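Amphiphysin (Drosophila melanogaster, PDB 1URU) probably binds curved membranes through its dimeric, crescent-shaped BAR domain and senses or promotes their curvature during endocytosis and related membrane remodelling. Local coordinates at residues 120-124 and 199-203. Residues are numbered along the deposited sequence; the frame is centred on the assembly and turned at random.
Sequences PLNTY and SRILF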
ATOM      1  N   PRO A 120       9.943   7.792 -17.995  1.00 45.87           N
ATOM      2  CA  PRO A 120       9.293   8.086 -19.270  1.00 45.66           C
ATOM      3  C   PRO A 120       8.016   8.880 -19.091  1.00 45.77           C
ATOM      4  O   PRO A 120       7.699   9.681 -19.964  1.00 45.92           O
ATOM      5  CB  PRO A 120       9.011   6.690 -19.851  1.00 45.32           C
ATOM      6  CG  PRO A 120      10.077   5.886 -19.331  1.00 45.29           C
ATOM      7  CD  PRO A 120      10.279   6.359 -17.896  1.00 45.84           C
ATOM      8  N   LEU A 121       7.287   8.661 -17.996  1.00 45.94           N
ATOM      9  CA  LEU A 121       6.015   9.374 -17.781  1.00 45.71           C
ATOM     10  C   LEU A 121       6.252  10.837 -17.486  1.00 45.67           C
ATOM     11  O   LEU A 121       5.512  11.690 -17.973  1.00 45.15           O
ATOM     12  CB  LEU A 121       5.209   8.731 -16.663  1.00 45.43           C
ATOM     13  CG  LEU A 121       3.835   9.303 -16.291  1.00 45.24           C
ATOM     14  CD1 LEU A 121       2.907   9.492 -17.492  1.00 45.50           C
ATOM     15  CD2 LEU A 121       3.189   8.411 -15.205  1.00 42.14           C
ATOM     16  N   ASN A 122       7.300  11.100 -16.701  1.00 45.80           N
ATOM     17  CA  ASN A 122       7.697  12.455 -16.312  1.00 45.59           C
ATOM     18  C   ASN A 122       8.281  13.185 -17.509  1.00 45.54           C
ATOM     19  O   ASN A 122       8.101  14.390 -17.627  1.00 45.19           O
ATOM     20  CB  ASN A 122       8.724  12.449 -15.158  1.00 45.43           C
ATOM     21  CG  ASN A 122       8.112  12.080 -13.799  1.00 45.12           C
ATOM     22  OD1 ASN A 122       6.922  12.240 -13.552  1.00 43.05           O
ATOM     23  ND2 ASN A 122       8.948  11.582 -12.915  1.00 45.64           N
ATOM     24  N   THR A 123       8.948  12.447 -18.399  1.00 45.43           N
ATOM     25  CA  THR A 123       9.543  13.017 -19.616  1.00 45.86           C
ATOM     26  C   THR A 123       8.495  13.386 -20.688  1.00 45.99           C
ATOM     27  O   THR A 123       8.566  14.440 -21.311  1.00 46.04           O
ATOM     28  CB  THR A 123      10.568  12.035 -20.194  1.00 45.66           C
ATOM     29  OG1 THR A 123      11.722  12.002 -19.357  1.00 46.79           O
ATOM     30  CG2 THR A 123      11.115  12.503 -21.506  1.00 45.32           C
ATOM     31  N   TYR A 124       7.537  12.498 -20.886  1.00 46.22           N
ATOM     32  CA  TYR A 124       6.459  12.701 -21.828  1.00 46.72           C
ATOM     33  C   TYR A 124       5.572  13.807 -21.318  1.00 47.82           C
ATOM     34  O   TYR A 124       5.113  14.658 -22.078  1.00 48.00           O
ATOM     35  CB  TYR A 124       5.668  11.404 -21.991  1.00 46.27           C
ATOM     36  CG  TYR A 124       4.323  11.519 -22.669  1.00 45.15           C
ATOM     37  CD1 TYR A 124       4.211  11.577 -24.070  1.00 44.87           C
ATOM     38  CD2 TYR A 124       3.156  11.536 -21.913  1.00 43.20           C
ATOM     39  CE1 TYR A 124       2.949  11.674 -24.687  1.00 44.51           C
ATOM     40  CE2 TYR A 124       1.914  11.625 -22.505  1.00 43.96           C
ATOM     41  CZ  TYR A 124       1.799  11.681 -23.884  1.00 45.07           C
ATOM     42  OH  TYR A 124       0.526  11.733 -24.421  1.00 44.75           O
ATOM     43  N   SER A 199       1.883  10.860 -31.169  1.00 50.21           N
ATOM     44  CA  SER A 199       2.773  10.233 -30.195  1.00 50.23           C
ATOM     45  C   SER A 199       2.048   9.617 -28.991  1.00 50.17           C
ATOM     46  O   SER A 199       2.540   8.654 -28.424  1.00 50.26           O
ATOM     47  CB  SER A 199       3.824  11.223 -29.696  1.00 50.41           C
ATOM     48  OG  SER A 199       3.234  12.241 -28.916  1.00 50.31           O
ATOM     49  N   ARG A 200       0.873  10.138 -28.626  1.00 50.32           N
ATOM     50  CA  ARG A 200       0.119   9.643 -27.455  1.00 50.38           C
ATOM     51  C   ARG A 200      -0.093   8.122 -27.410  1.00 50.25           C
ATOM     52  O   ARG A 200      -0.067   7.539 -26.334  1.00 51.00           O
ATOM     53  CB  ARG A 200      -1.233  10.388 -27.282  1.00 50.34           C
ATOM     54  CG  ARG A 200      -2.461   9.699 -27.873  1.00 51.40           C
ATOM     55  CD  ARG A 200      -3.689  10.590 -28.112  1.00 52.52           C
ATOM     56  NE  ARG A 200      -3.936  10.688 -29.561  1.00 55.91           N
ATOM     57  CZ  ARG A 200      -5.000  10.211 -30.204  1.00 57.40           C
ATOM     58  NH1 ARG A 200      -6.005   9.638 -29.558  1.00 56.38           N
ATOM     59  NH2 ARG A 200      -5.072  10.350 -31.519  1.00 59.84           N
ATOM     60  N   ILE A 201      -0.328   7.497 -28.558  1.00 50.06           N
ATOM     61  CA  ILE A 201      -0.650   6.076 -28.609  1.00 49.86           C
ATOM     62  C   ILE A 201       0.602   5.303 -28.268  1.00 49.16           C
ATOM     63  O   ILE A 201       0.603   4.504 -27.342  1.00 49.01           O
ATOM     64  CB  ILE A 201      -1.131   5.638 -30.023  1.00 50.41           C
ATOM     65  CG1 ILE A 201      -2.488   6.248 -30.384  1.00 51.83           C
ATOM     66  CG2 ILE A 201      -1.239   4.100 -30.114  1.00 51.10           C
ATOM     67  CD1 ILE A 201      -2.694   6.410 -31.899  1.00 51.73           C
ATOM     68  N   LEU A 202       1.662   5.542 -29.030  1.00 48.38           N
ATOM     69  CA  LEU A 202       2.928   4.856 -28.820  1.00 48.03           C
ATOM     70  C   LEU A 202       3.459   5.060 -27.395  1.00 47.73           C
ATOM     71  O   LEU A 202       4.004   4.134 -26.796  1.00 47.08           O
ATOM     72  CB  LEU A 202       3.985   5.310 -29.844  1.00 48.06           C
ATOM     73  CG  LEU A 202       5.390   4.688 -29.697  1.00 46.96           C
ATOM     74  CD1 LEU A 202       5.380   3.196 -30.020  1.00 45.41           C
ATOM     75  CD2 LEU A 202       6.419   5.443 -30.553  1.00 46.88           C
ATOM     76  N   PHE A 203       3.317   6.269 -26.859  1.00 47.48           N
ATOM     77  CA  PHE A 203       3.740   6.497 -25.503  1.00 47.13           C
ATOM     78  C   PHE A 203       3.030   5.559 -24.545  1.00 47.29           C
ATOM     79  O   PHE A 203       3.658   4.931 -23.707  1.00 46.43           O
ATOM     80  CB  PHE A 203       3.475   7.907 -25.025  1.00 47.26           C
ATOM     81  CG  PHE A 203       3.639   8.027 -23.544  1.00 46.07           C
ATOM     82  CD1 PHE A 203       4.904   7.858 -22.976  1.00 44.57           C
ATOM     83  CD2 PHE A 203       2.538   8.188 -22.720  1.00 45.13           C
ATOM     84  CE1 PHE A 203       5.086   7.916 -21.616  1.00 45.15           C
ATOM     85  CE2 PHE A 203       2.698   8.254 -21.355  1.00 46.54           C
ATOM     86  CZ  PHE A 203       3.983   8.107 -20.793  1.00 46.76           C
TER
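Tyr124 and Phe203 meet face to face in an offset stack between two antiparallel helices of the BAR-domain three-helix coiled coil, and show how a wide helix-helix gap can be bridged largely by an aromatic pair. The ring centroids lie 3.8 Å apart, with planes only 7° from parallel. Each side chain carries CG anti to its own backbone N, a setting that extends each ring from its helix toward the other, where they overlap. The overlap is mutual down to the stems: Tyr124 CB sits over the Phe203 ring, 3.8 Å from its centroid, and Phe203 CB covers the Tyr124 ring in return. The axes of the two short segments come within 12.2 Å, with N-to-C directions 171° apart. Leu121 closes the edge of the Phe203 ring, its CD1 3.7 Å from Phe203 CZ, while its side chain also packs on Leu56 and Phe60 of helix 35-84. Pro120 O accepts the helical bond from Tyr124 N and also lies 3.6 Å from Phe203 CE1. Tyr124 OH lies 3.6 Å from Arg200 CB and hydrogen-bonds to Gln49 of helix 35-84, bringing all three helices together around one side chain. Replacing Tyr124 with an alanine is likely to leave one face of Phe203 without its stacking partner and Gln49 without the phenol oxygen. Further out, Arg200 NE bonds to Tyr197 O and its guanidinium makes a cation-pi contact with the Tyr197 ring, while Arg200 NH1 forms a salt bridge with Glu86 OE1 of the second subunit.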